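Local coordinates for protein putative phosphatase (Bacteroides thetaiotaomicron, PDB 3KYA) that is a putative phosphatase of unproven activity that binds zinc ions and combines an IPT/TIG domain with a six-bladed beta-propeller, at residues Y206-I211 with A252-I257; K103-G108 with E456-H461; V133-F138 with R172-P177; P383-E388 with V406-I411. All coordinates share one frame; numbering follows the deposited sequence.

All four contacts lie in the beta-propeller. Contact 2 lies in the blade that closes the ring, where strand 467-473 pairs with both 105-110 and 457-462; the other three are nested in the chain between its segments. They follow in the order contact 3, contact 1, contact 4. Contacts 3 and 4 each stay within one blade, and contact 1 bridges two successive blades. Contacts 2 and 3 have centres about 20 Å apart and touch through H461 NE2 and F138 O, probably a hydrogen bond. Contacts 3 and 4, about 37 Å apart between centres, lie on opposite sides of the chain's centre. Together they sample packing within a blade, between blades, and where the propeller's start and end meet.

Contact 1: residues Y206-I211 with A252-I257; sequences YMIVAI and ATIHPI
I208 and A210 meet I254 and A252 where two successive blades of the beta-propeller pack together. Strand 206-211 belongs to the four-stranded sheet that runs from strand 188-193 to strand 240-246. Strand 252-254 is an outermost strand of the next sheet. No direct hydrogen bond crosses between the two segments.

The tight end is the alanine pair. Here the backbones come closest, with 5.7 Å between A210 CA and A252 CA. The methyls face each other, A210 CB to A252 CB at 4.0 Å. Both residues are buried.

The isoleucine pair reaches across a wider gap. The two side chains cross at about a right angle and meet at their ends, I208 CD1 to I254 CD1 at 3.7 Å. CD1 of I208 is nearly anti to CA about CB-CG1 (chi2 161°), which carries it out to I254. I254 is instead folded at the same bond (chi2 -70°). L261 of strand 261-265 touches I208, I254 and A252, and V223 touches I208 as well.

I254 is partly exposed, so this end is less enclosed. Between the two pairs the strands are bridged by a water. It donates to I208 O at 2.8 Å and to A252 O at 2.9 Å, giving two carbonyls of different sheets a common partner.

A210 CB also rests against A252 N at 3.6 Å, and that same nitrogen is hydrogen-bonded to S190 OG.

Contact 2: residues K103-G108 with E456-H461; sequences KKMVVG and EMFYVH. With EDO (1,2-ethanediol), chain G.
This is a small, partly buried contact in which one side chain, selenomethionine M105, spans an intervening strand to meet E456 and F458. Strand 467-473 lies between strands 105-110 and 457-462, so the two segments are not direct neighbours in the sheet. Their closest CA atoms, of M105 and M457, are 8.7 Å apart.

The end of the M105 side chain does the touching. It is bent at both chi2 (-76°) and chi3 (-89°), which folds the methyl over toward the second segment. M105 CE lies 3.7 Å from E456 O, a van der Waals approach. It also comes to the edge of the F458 ring, near the ring plane, with CD1 of F458 4.3 Å from M105 CE. That apolar touch is loose.

The sheet is the blade that closes the propeller: a strand from the start of the ring joins strands from its end, the arrangement known as Velcro closure. V106 and F458 both form backbone hydrogen bonds with strand 467-473. F458 also meets the rings of Y451 and Y394.

E456 and M457 form a G1 beta bulge beside strand 446-452. E456 sits there with left-handed backbone angles. Its exposed carboxylate holds a 1,2-ethanediol, probably from the crystallisation liquor. The diol O1 donates to E456 OE2 at 2.7 Å, and its O2 makes a weak bond of 3.5 Å to E456 OE1.

Contact 3: residues V133-F138 with R172-P177; sequences VKCCGF and RMLSSP. With EDO (1,2-ethanediol), chain J.
L174 lays its two methyls against the end of the F138 ring and overlaps C135 at the same time. All three residues are buried, and no hydrogen bond joins the two segments.

The contact turns on the CD2 branch of L174. CD2 is 3.8 Å from F138 CZ, and that same methyl lies 3.8 Å from C135 CB. The CD1 branch also reaches the ring, at 4.0 Å from F138 CZ. L174 and F138 come from opposite directions, and CD2 approaches the ring obliquely. CG of L174 stands anti to its backbone N (chi1 178°), which sends the fork inward to the ring. C135 also meets the base of the leucine. Its SG lies between its backbone N and carbonyl carbon (chi1 72°) and sits 3.9 Å from L174 CB.

G137 has a backbone conformation in which a CB would collide with the preceding carbonyl oxygen. F138 follows with left-handed angles, and its ring turns back toward L174.

A bound zinc lies about 10 Å from the F138 side chain. R172 and M173 form a G1 beta bulge facing D168, a ligand of the bound zinc together with H153. The D168 side chain is about 8 Å from that of L174.

L174 also packs on Q165 and I167 of strand 161-168, and its backbone bonds to G125. Strand 173-178 thus runs between strands 161-168 and 125-126. The 133-138 loop packs on the side to which L174 points and makes backbone bonds to P126 and R123. F138 O bonds to H461 NE2, linking this loop to strand 457-462 of the closing blade.

Contact 4: residues P383-E388 with V406-I411; sequences PDYTGE and VTPEGI
T407 and P408, the residues that meet Y385, begin a type I beta turn running from T407 to G410, closed by G410 N to T407 O at 2.9 Å. A second backbone bond joins T407 N to I411 O. T407 OG1 adds a third tie by accepting from I411 N at 3.1 Å, with an N-H...O angle of 147°.

Y385 comes from the loop between strands 374-381 and 391-397 of the same blade. Its side chain carries the contact with its far end. Y385 OH lies 3.9 Å from T407 CG2, and P408 CD is also 3.9 Å from Y385 OH. P408 CD approaches the ring obliquely, 4.1 Å from Y385 CE2. With chi1 of T407 at 63°, OG1 points to I411 N and CG2 to the tyrosine.

One water spans the loops, donating to Y385 OH at 3.0 Å and to E409 OE1 at 2.8 Å. D392 OD1 is also hydrogen-bonded to Y385 OH.

The direct touch is van der Waals only, carbon against the hydroxyl oxygen and CE2; the polar bonds of that hydroxyl go to the water and D392. Since the water gives a hydrogen to each partner, the hydroxyl accepts here, which would leave its own hydrogen available to the D392 carboxylate.

Contact 1: residues Y206-I211 with A252-I257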
loop_
_atom_site.group_PDB
_atom_site.type_symbol
_atom_site.label_atom_id
_atom_site.label_comp_id
_atom_site.label_asym_id
_atom_site.label_seq_id
_atom_site.Cartn_x
_atom_site.Cartn_y
_atom_site.Cartn_z
ATOM N N TYR A 206 -22.015 34.111 5.255
ATOM C CA TYR A 206 -20.973 34.890 4.601
ATOM C C TYR A 206 -19.952 34.054 3.829
ATOM O O TYR A 206 -19.409 33.066 4.348
ATOM C CB TYR A 206 -20.218 35.725 5.639
ATOM C CG TYR A 206 -21.120 36.689 6.390
ATOM C CD1 TYR A 206 -21.841 36.269 7.503
ATOM C CD2 TYR A 206 -21.277 38.004 5.964
ATOM C CE1 TYR A 206 -22.686 37.140 8.184
ATOM C CE2 TYR A 206 -22.125 38.880 6.635
ATOM C CZ TYR A 206 -22.821 38.442 7.745
ATOM O OH TYR A 206 -23.663 39.307 8.416
HETATM N N MSE A 207 -19.700 34.483 2.597
HETATM C CA MSE A 207 -18.641 33.941 1.754
HETATM C C MSE A 207 -17.425 34.797 2.057
HETATM O O MSE A 207 -17.526 36.027 2.051
HETATM C CB MSE A 207 -19.011 34.047 0.276
HETATM C CG MSE A 207 -17.952 33.464 -0.673
HETATM SE SE MSE A 207 -18.332 33.757 -2.565
HETATM C CE MSE A 207 -19.791 32.481 -2.881
ATOM N N ILE A 208 -16.291 34.151 2.339
ATOM C CA ILE A 208 -15.046 34.825 2.693
ATOM C C ILE A 208 -14.078 34.599 1.538
ATOM O O ILE A 208 -13.746 33.455 1.222
ATOM C CB ILE A 208 -14.499 34.279 4.035
ATOM C CG1 ILE A 208 -15.515 34.538 5.166
ATOM C CG2 ILE A 208 -13.139 34.915 4.363
ATOM C CD1 ILE A 208 -15.334 33.685 6.413
ATOM N N VAL A 209 -13.648 35.686 0.908
ATOM C CA VAL A 209 -12.840 35.645 -0.296
ATOM C C VAL A 209 -11.471 36.291 -0.135
ATOM O O VAL A 209 -11.374 37.481 0.198
ATOM C CB VAL A 209 -13.573 36.375 -1.444
ATOM C CG1 VAL A 209 -12.726 36.381 -2.713
ATOM C CG2 VAL A 209 -14.939 35.743 -1.692
ATOM N N ALA A 210 -10.420 35.505 -0.400
ATOM C CA ALA A 210 -9.033 35.976 -0.333
ATOM C C ALA A 210 -8.533 36.420 -1.714
ATOM O O ALA A 210 -8.809 35.761 -2.726
ATOM C CB ALA A 210 -8.098 34.861 0.261
ATOM N N ILE A 211 -7.800 37.538 -1.757
ATOM C CA ILE A 211 -7.257 38.066 -3.004
ATOM C C ILE A 211 -5.752 38.345 -2.829
ATOM O O ILE A 211 -5.299 38.541 -1.712
ATOM C CB ILE A 211 -7.993 39.343 -3.482
ATOM C CG1 ILE A 211 -7.715 40.533 -2.542
ATOM C CG2 ILE A 211 -9.495 39.066 -3.616
ATOM C CD1 ILE A 211 -8.208 41.847 -3.080
ATOM N N ALA A 252 -7.433 32.088 2.507
ATOM C CA ALA A 252 -8.029 32.236 3.833
ATOM C C ALA A 252 -8.904 31.013 4.113
ATOM O O ALA A 252 -9.671 30.588 3.246
ATOM C CB ALA A 252 -8.832 33.531 3.930
ATOM N N THR A 253 -8.797 30.464 5.320
ATOM C CA THR A 253 -9.491 29.226 5.697
ATOM C C THR A 253 -10.143 29.341 7.071
ATOM O O THR A 253 -9.564 29.951 7.982
ATOM C CB THR A 253 -8.497 28.044 5.741
ATOM O OG1 THR A 253 -7.706 28.039 4.541
ATOM C CG2 THR A 253 -9.232 26.705 5.886
ATOM N N ILE A 254 -11.323 28.732 7.218
ATOM C CA ILE A 254 -12.092 28.729 8.463
ATOM C C ILE A 254 -11.874 27.438 9.249
ATOM O O ILE A 254 -11.889 26.339 8.660
ATOM C CB ILE A 254 -13.617 28.911 8.166
ATOM C CG1 ILE A 254 -13.897 30.342 7.704
ATOM C CG2 ILE A 254 -14.472 28.611 9.388
ATOM C CD1 ILE A 254 -13.748 31.414 8.807
ATOM N N HIS A 255 -11.657 27.557 10.563
ATOM C CA HIS A 255 -11.502 26.376 11.418
ATOM C C HIS A 255 -12.871 25.688 11.507
ATOM O O HIS A 255 -13.844 26.322 11.913
ATOM C CB HIS A 255 -10.992 26.731 12.813
ATOM C CG HIS A 255 -10.528 25.545 13.591
ATOM N ND1 HIS A 255 -11.368 24.797 14.380
ATOM C CD2 HIS A 255 -9.310 24.947 13.663
ATOM C CE1 HIS A 255 -10.689 23.801 14.924
ATOM N NE2 HIS A 255 -9.436 23.866 14.502
ATOM N N PRO A 256 -12.944 24.394 11.150
ATOM C CA PRO A 256 -14.250 23.715 11.066
ATOM C C PRO A 256 -14.978 23.481 12.391
ATOM O O PRO A 256 -16.182 23.213 12.366
ATOM C CB PRO A 256 -13.910 22.381 10.384
ATOM C CG PRO A 256 -12.474 22.142 10.729
ATOM C CD PRO A 256 -11.829 23.491 10.799
ATOM N N ILE A 257 -14.291 23.599 13.526
ATOM C CA ILE A 257 -14.945 23.427 14.820
ATOM C C ILE A 257 -15.181 24.749 15.548
ATOM O O ILE A 257 -16.298 24.998 16.009
ATOM C CB ILE A 257 -14.154 22.490 15.771
ATOM C CG1 ILE A 257 -13.786 21.173 15.061
ATOM C CG2 ILE A 257 -14.956 22.236 17.055
ATOM C CD1 ILE A 257 -14.963 20.391 14.512
HETATM O O HOH W 1 -11.162 32.388 1.475
#

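Contact 2: residues K103-G108 with E456-H461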
loop_
_atom_site.group_PDB
_atom_site.type_symbol
_atom_site.label_atom_id
_atom_site.label_comp_id
_atom_site.label_asym_id
_atom_site.label_seq_id
_atom_site.Cartn_x
_atom_site.Cartn_y
_atom_site.Cartn_z
ATOM N N LYS A 103 -17.674 -2.461 -9.936
ATOM C CA LYS A 103 -17.511 -1.131 -10.511
ATOM C C LYS A 103 -16.363 -0.370 -9.868
ATOM O O LYS A 103 -16.088 -0.537 -8.677
ATOM C CB LYS A 103 -18.809 -0.328 -10.386
ATOM C CG LYS A 103 -19.968 -0.942 -11.162
ATOM C CD LYS A 103 -21.182 -0.022 -11.211
ATOM C CE LYS A 103 -21.874 0.098 -9.877
ATOM N NZ LYS A 103 -22.478 -1.201 -9.456
ATOM N N LYS A 104 -15.718 0.480 -10.663
ATOM C CA LYS A 104 -14.617 1.315 -10.188
ATOM C C LYS A 104 -14.866 2.805 -10.404
ATOM O O LYS A 104 -15.683 3.208 -11.231
ATOM C CB LYS A 104 -13.315 0.932 -10.913
ATOM C CG LYS A 104 -12.731 -0.403 -10.485
ATOM C CD LYS A 104 -11.498 -0.774 -11.315
ATOM C CE LYS A 104 -10.867 -2.063 -10.810
ATOM N NZ LYS A 104 -9.762 -2.518 -11.717
HETATM N N MSE A 105 -14.139 3.615 -9.646
HETATM C CA MSE A 105 -14.136 5.053 -9.847
HETATM C C MSE A 105 -13.525 5.324 -11.232
HETATM O O MSE A 105 -12.592 4.619 -11.675
HETATM C CB MSE A 105 -13.321 5.751 -8.756
HETATM C CG MSE A 105 -13.886 5.593 -7.358
HETATM SE SE MSE A 105 -15.418 6.738 -7.073
HETATM C CE MSE A 105 -14.564 8.357 -6.431
ATOM N N VAL A 106 -14.059 6.326 -11.923
ATOM C CA VAL A 106 -13.563 6.707 -13.237
ATOM C C VAL A 106 -13.521 8.231 -13.381
ATOM O O VAL A 106 -14.283 8.941 -12.725
ATOM C CB VAL A 106 -14.415 6.105 -14.386
ATOM C CG1 VAL A 106 -14.284 4.569 -14.410
ATOM C CG2 VAL A 106 -15.904 6.540 -14.298
ATOM N N VAL A 107 -12.631 8.726 -14.237
ATOM C CA VAL A 107 -12.563 10.163 -14.505
ATOM C C VAL A 107 -13.564 10.471 -15.627
ATOM O O VAL A 107 -13.702 9.694 -16.565
ATOM C CB VAL A 107 -11.155 10.620 -14.899
ATOM C CG1 VAL A 107 -11.117 12.139 -15.150
ATOM C CG2 VAL A 107 -10.144 10.238 -13.808
ATOM N N GLY A 108 -14.276 11.582 -15.490
ATOM C CA GLY A 108 -15.239 12.056 -16.498
ATOM C C GLY A 108 -15.026 13.534 -16.761
ATOM O O GLY A 108 -14.198 14.169 -16.099
ATOM N N GLU A 456 -20.002 10.929 -2.791
ATOM C CA GLU A 456 -18.700 10.264 -2.892
ATOM C C GLU A 456 -18.060 10.475 -4.264
ATOM O O GLU A 456 -17.761 9.524 -4.994
ATOM C CB GLU A 456 -18.824 8.782 -2.538
ATOM C CG GLU A 456 -19.129 8.602 -1.056
ATOM C CD GLU A 456 -19.308 7.148 -0.644
ATOM O OE1 GLU A 456 -19.652 6.307 -1.502
ATOM O OE2 GLU A 456 -19.121 6.862 0.554
HETATM N N MSE A 457 -17.866 11.740 -4.600
HETATM C CA MSE A 457 -17.241 12.106 -5.865
HETATM C C MSE A 457 -16.448 13.391 -5.764
HETATM O O MSE A 457 -16.752 14.280 -4.958
HETATM C CB MSE A 457 -18.289 12.256 -6.971
HETATM C CG MSE A 457 -19.281 13.347 -6.766
HETATM SE SE MSE A 457 -20.661 13.235 -8.168
HETATM C CE MSE A 457 -19.596 13.923 -9.621
ATOM N N PHE A 458 -15.429 13.470 -6.609
ATOM C CA PHE A 458 -14.584 14.630 -6.687
ATOM C C PHE A 458 -14.936 15.453 -7.914
ATOM O O PHE A 458 -15.344 14.900 -8.938
ATOM C CB PHE A 458 -13.112 14.238 -6.894
ATOM C CG PHE A 458 -12.479 13.455 -5.765
ATOM C CD1 PHE A 458 -12.563 12.065 -5.720
ATOM C CD2 PHE A 458 -11.702 14.108 -4.813
ATOM C CE1 PHE A 458 -11.930 11.347 -4.704
ATOM C CE2 PHE A 458 -11.063 13.404 -3.799
ATOM C CZ PHE A 458 -11.173 12.022 -3.742
ATOM N N TYR A 459 -14.790 16.772 -7.790
ATOM C CA TYR A 459 -14.797 17.674 -8.937
ATOM C C TYR A 459 -13.387 18.256 -8.998
ATOM O O TYR A 459 -12.818 18.649 -7.973
ATOM C CB TYR A 459 -15.827 18.795 -8.816
ATOM C CG TYR A 459 -17.226 18.269 -8.885
ATOM C CD1 TYR A 459 -17.864 18.112 -10.105
ATOM C CD2 TYR A 459 -17.904 17.892 -7.732
ATOM C CE1 TYR A 459 -19.141 17.608 -10.178
ATOM C CE2 TYR A 459 -19.191 17.413 -7.792
ATOM C CZ TYR A 459 -19.801 17.263 -9.018
ATOM O OH TYR A 459 -21.077 16.765 -9.103
ATOM N N VAL A 460 -12.832 18.317 -10.202
ATOM C CA VAL A 460 -11.478 18.768 -10.415
ATOM C C VAL A 460 -11.449 19.904 -11.419
ATOM O O VAL A 460 -12.081 19.803 -12.460
ATOM C CB VAL A 460 -10.638 17.631 -11.013
ATOM C CG1 VAL A 460 -9.189 18.079 -11.184
ATOM C CG2 VAL A 460 -10.748 16.353 -10.145
ATOM N N HIS A 461 -10.703 20.970 -11.130
ATOM C CA HIS A 461 -10.532 22.044 -12.086
ATOM C C HIS A 461 -9.250 21.817 -12.878
ATOM O O HIS A 461 -8.137 21.971 -12.340
ATOM C CB HIS A 461 -10.522 23.414 -11.410
ATOM C CG HIS A 461 -10.241 24.539 -12.353
ATOM N ND1 HIS A 461 -9.466 25.631 -12.007
ATOM C CD2 HIS A 461 -10.557 24.700 -13.661
ATOM C CE1 HIS A 461 -9.377 26.444 -13.045
ATOM N NE2 HIS A 461 -10.012 25.896 -14.067
HETATM C C1 EDO G . -20.219 4.165 1.930
HETATM O O1 EDO G . -18.823 4.419 1.738
HETATM C C2 EDO G . -20.774 3.372 0.751
HETATM O O2 EDO G . -21.814 4.117 0.103
#

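Contact 3: residues V133-F138 with R172-P177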
loop_
_atom_site.group_PDB
_atom_site.type_symbol
_atom_site.label_atom_id
_atom_site.label_comp_id
_atom_site.label_asym_id
_atom_site.label_seq_id
_atom_site.Cartn_x
_atom_site.Cartn_y
_atom_site.Cartn_z
ATOM N N VAL A 133 -22.595 27.378 -28.216
ATOM C CA VAL A 133 -23.681 27.402 -27.240
ATOM C C VAL A 133 -23.219 26.863 -25.878
ATOM O O VAL A 133 -23.384 27.543 -24.860
ATOM C CB VAL A 133 -24.887 26.575 -27.709
ATOM C CG1 VAL A 133 -25.997 26.600 -26.654
ATOM C CG2 VAL A 133 -25.404 27.095 -29.062
ATOM N N LYS A 134 -22.638 25.660 -25.854
ATOM C CA LYS A 134 -22.220 25.083 -24.573
ATOM C C LYS A 134 -21.149 25.960 -23.918
ATOM O O LYS A 134 -20.361 26.637 -24.596
ATOM C CB LYS A 134 -21.781 23.615 -24.687
ATOM C CG LYS A 134 -20.530 23.315 -25.482
ATOM C CD LYS A 134 -20.136 21.843 -25.308
ATOM C CE LYS A 134 -19.026 21.421 -26.268
ATOM N NZ LYS A 134 -18.600 20.016 -26.040
ATOM N N CYS A 135 -21.139 25.951 -22.585
ATOM C CA CYS A 135 -20.241 26.799 -21.825
ATOM C C CYS A 135 -18.760 26.406 -21.935
ATOM O O CYS A 135 -18.404 25.257 -22.225
ATOM C CB CYS A 135 -20.674 26.841 -20.353
ATOM S SG CYS A 135 -20.362 25.298 -19.436
ATOM N N CYS A 136 -17.914 27.397 -21.711
ATOM C CA CYS A 136 -16.470 27.243 -21.776
ATOM C C CYS A 136 -15.790 28.410 -21.056
ATOM O O CYS A 136 -16.432 29.405 -20.720
ATOM C CB CYS A 136 -15.999 27.147 -23.228
ATOM S SG CYS A 136 -16.542 28.533 -24.317
ATOM N N GLY A 137 -14.494 28.261 -20.800
ATOM C CA GLY A 137 -13.697 29.282 -20.126
ATOM C C GLY A 137 -12.643 28.549 -19.323
ATOM O O GLY A 137 -11.739 27.935 -19.909
ATOM N N PHE A 138 -12.764 28.634 -18.001
ATOM C CA PHE A 138 -11.947 27.866 -17.032
ATOM C C PHE A 138 -10.427 27.855 -17.237
ATOM O O PHE A 138 -9.769 26.913 -16.781
ATOM C CB PHE A 138 -12.408 26.390 -17.069
ATOM C CG PHE A 138 -13.891 26.198 -16.892
ATOM C CD1 PHE A 138 -14.476 26.379 -15.650
ATOM C CD2 PHE A 138 -14.699 25.827 -17.964
ATOM C CE1 PHE A 138 -15.834 26.212 -15.472
ATOM C CE2 PHE A 138 -16.085 25.645 -17.794
ATOM C CZ PHE A 138 -16.645 25.837 -16.551
ATOM N N ARG A 172 -27.434 22.346 -14.621
ATOM C CA ARG A 172 -26.361 22.148 -15.593
ATOM C C ARG A 172 -26.101 23.423 -16.406
ATOM O O ARG A 172 -26.123 23.417 -17.639
ATOM C CB ARG A 172 -26.666 20.932 -16.486
ATOM C CG ARG A 172 -26.767 19.637 -15.660
ATOM C CD ARG A 172 -27.076 18.404 -16.473
ATOM N NE ARG A 172 -26.141 18.183 -17.583
ATOM C CZ ARG A 172 -24.958 17.581 -17.498
ATOM N NH1 ARG A 172 -24.476 17.154 -16.329
ATOM N NH2 ARG A 172 -24.228 17.438 -18.601
HETATM N N MSE A 173 -25.878 24.509 -15.669
HETATM C CA MSE A 173 -25.654 25.838 -16.215
HETATM C C MSE A 173 -24.490 26.499 -15.520
HETATM O O MSE A 173 -24.360 26.385 -14.302
HETATM C CB MSE A 173 -26.884 26.721 -15.952
HETATM C CG MSE A 173 -28.186 26.313 -16.620
HETATM SE SE MSE A 173 -28.130 26.646 -18.527
HETATM C CE MSE A 173 -27.539 28.468 -18.475
ATOM N N LEU A 174 -23.646 27.185 -16.297
ATOM C CA LEU A 174 -22.550 27.998 -15.790
ATOM C C LEU A 174 -22.983 29.452 -15.843
ATOM O O LEU A 174 -23.492 29.916 -16.872
ATOM C CB LEU A 174 -21.287 27.844 -16.646
ATOM C CG LEU A 174 -20.052 28.669 -16.270
ATOM C CD1 LEU A 174 -19.430 28.149 -14.966
ATOM C CD2 LEU A 174 -19.006 28.635 -17.387
ATOM N N SER A 175 -22.798 30.164 -14.743
ATOM C CA SER A 175 -23.133 31.584 -14.671
ATOM C C SER A 175 -22.025 32.355 -13.954
ATOM O O SER A 175 -21.088 31.751 -13.385
ATOM C CB SER A 175 -24.510 31.788 -13.994
ATOM O OG SER A 175 -24.480 31.307 -12.660
ATOM N N SER A 176 -22.115 33.691 -14.009
ATOM C CA SER A 176 -21.138 34.591 -13.389
ATOM C C SER A 176 -21.849 35.606 -12.478
ATOM O O SER A 176 -21.919 36.800 -12.799
ATOM C CB SER A 176 -20.334 35.317 -14.464
ATOM O OG SER A 176 -19.710 34.397 -15.335
ATOM N N PRO A 177 -22.371 35.139 -11.332
ATOM C CA PRO A 177 -23.182 36.013 -10.468
ATOM C C PRO A 177 -22.412 37.068 -9.660
ATOM O O PRO A 177 -23.002 38.082 -9.264
ATOM C CB PRO A 177 -23.846 35.019 -9.509
ATOM C CG PRO A 177 -22.852 33.883 -9.414
ATOM C CD PRO A 177 -22.236 33.776 -10.776
HETATM C C1 EDO J . -20.096 18.341 -21.948
HETATM O O1 EDO J . -20.606 17.069 -21.529
HETATM C C2 EDO J . -18.574 18.361 -21.802
HETATM O O2 EDO J . -17.985 19.281 -22.734
#

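Contact 4: residues P383-E388 with V406-I411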
loop_
_atom_site.group_PDB
_atom_site.type_symbol
_atom_site.label_atom_id
_atom_site.label_comp_id
_atom_site.label_asym_id
_atom_site.label_seq_id
_atom_site.Cartn_x
_atom_site.Cartn_y
_atom_site.Cartn_z
ATOM N N PRO A 383 -13.139 4.362 4.792
ATOM C CA PRO A 383 -13.880 3.390 5.617
ATOM C C PRO A 383 -13.028 2.285 6.244
ATOM O O PRO A 383 -13.472 1.656 7.205
ATOM C CB PRO A 383 -14.879 2.778 4.628
ATOM C CG PRO A 383 -15.060 3.801 3.591
ATOM C CD PRO A 383 -13.717 4.468 3.441
ATOM N N ASP A 384 -11.833 2.038 5.714
ATOM C CA ASP A 384 -10.937 1.037 6.286
ATOM C C ASP A 384 -10.286 1.505 7.591
ATOM O O ASP A 384 -9.768 0.684 8.337
ATOM C CB ASP A 384 -9.835 0.642 5.291
ATOM C CG ASP A 384 -10.379 0.018 4.013
ATOM O OD1 ASP A 384 -11.551 -0.417 3.990
ATOM O OD2 ASP A 384 -9.624 -0.041 3.017
ATOM N N TYR A 385 -10.291 2.809 7.871
ATOM C CA TYR A 385 -9.689 3.304 9.113
ATOM C C TYR A 385 -10.699 3.205 10.245
ATOM O O TYR A 385 -11.832 3.640 10.090
ATOM C CB TYR A 385 -9.196 4.751 8.987
ATOM C CG TYR A 385 -8.115 5.005 7.941
ATOM C CD1 TYR A 385 -7.374 3.964 7.384
ATOM C CD2 TYR A 385 -7.763 6.310 7.587
ATOM C CE1 TYR A 385 -6.375 4.211 6.465
ATOM C CE2 TYR A 385 -6.746 6.561 6.672
ATOM C CZ TYR A 385 -6.066 5.513 6.113
ATOM O OH TYR A 385 -5.067 5.752 5.207
ATOM N N THR A 386 -10.276 2.654 11.382
ATOM C CA THR A 386 -11.168 2.432 12.529
ATOM C C THR A 386 -10.822 3.217 13.805
ATOM O O THR A 386 -11.649 3.288 14.716
ATOM C CB THR A 386 -11.210 0.926 12.905
ATOM O OG1 THR A 386 -9.899 0.490 13.289
ATOM C CG2 THR A 386 -11.707 0.077 11.731
ATOM N N GLY A 387 -9.624 3.790 13.890
ATOM C CA GLY A 387 -9.221 4.551 15.083
ATOM C C GLY A 387 -9.738 5.979 15.075
ATOM O O GLY A 387 -10.775 6.272 14.474
ATOM N N GLU A 388 -9.020 6.871 15.755
ATOM C CA GLU A 388 -9.396 8.291 15.778
ATOM C C GLU A 388 -9.095 9.015 14.469
ATOM O O GLU A 388 -9.693 10.044 14.196
ATOM C CB GLU A 388 -8.741 9.043 16.946
ATOM C CG GLU A 388 -9.515 8.902 18.252
ATOM C CD GLU A 388 -9.035 9.865 19.322
ATOM O OE1 GLU A 388 -7.823 9.854 19.643
ATOM O OE2 GLU A 388 -9.885 10.622 19.852
ATOM N N VAL A 406 -2.266 11.290 0.157
ATOM C CA VAL A 406 -1.344 11.352 1.285
ATOM C C VAL A 406 -2.010 10.726 2.506
ATOM O O VAL A 406 -3.042 11.227 2.984
ATOM C CB VAL A 406 -0.926 12.823 1.647
ATOM C CG1 VAL A 406 0.109 12.827 2.787
ATOM C CG2 VAL A 406 -0.360 13.574 0.423
ATOM N N THR A 407 -1.441 9.630 3.009
ATOM C CA THR A 407 -1.960 9.003 4.210
ATOM C C THR A 407 -1.499 9.831 5.413
ATOM O O THR A 407 -0.563 10.614 5.298
ATOM C CB THR A 407 -1.493 7.537 4.361
ATOM O OG1 THR A 407 -0.067 7.484 4.499
ATOM C CG2 THR A 407 -1.936 6.705 3.159
ATOM N N PRO A 408 -2.152 9.669 6.570
ATOM C CA PRO A 408 -1.762 10.420 7.768
ATOM C C PRO A 408 -0.303 10.198 8.177
ATOM O O PRO A 408 0.299 11.084 8.766
ATOM C CB PRO A 408 -2.692 9.869 8.844
ATOM C CG PRO A 408 -3.874 9.438 8.115
ATOM C CD PRO A 408 -3.383 8.898 6.799
ATOM N N GLU A 409 0.242 9.035 7.828
ATOM C CA GLU A 409 1.626 8.661 8.128
ATOM C C GLU A 409 2.633 9.305 7.170
ATOM O O GLU A 409 3.846 9.228 7.394
ATOM C CB GLU A 409 1.792 7.125 8.085
ATOM C CG GLU A 409 1.002 6.330 9.152
ATOM C CD GLU A 409 -0.519 6.295 8.954
ATOM O OE1 GLU A 409 -1.019 6.635 7.846
ATOM O OE2 GLU A 409 -1.225 5.912 9.931
ATOM N N GLY A 410 2.141 9.917 6.096
ATOM C CA GLY A 410 2.989 10.591 5.124
ATOM C C GLY A 410 3.356 9.804 3.879
ATOM O O GLY A 410 4.280 10.182 3.162
ATOM N N ILE A 411 2.656 8.711 3.602
ATOM C CA ILE A 411 2.908 7.980 2.364
ATOM C C ILE A 411 2.153 8.678 1.214
ATOM O O ILE A 411 0.930 8.847 1.279
ATOM C CB ILE A 411 2.510 6.505 2.454
ATOM C CG1 ILE A 411 3.326 5.804 3.549
ATOM C CG2 ILE A 411 2.746 5.812 1.127
ATOM C CD1 ILE A 411 3.139 4.281 3.599
HETATM O O HOH W 2 -2.489 4.803 6.395
#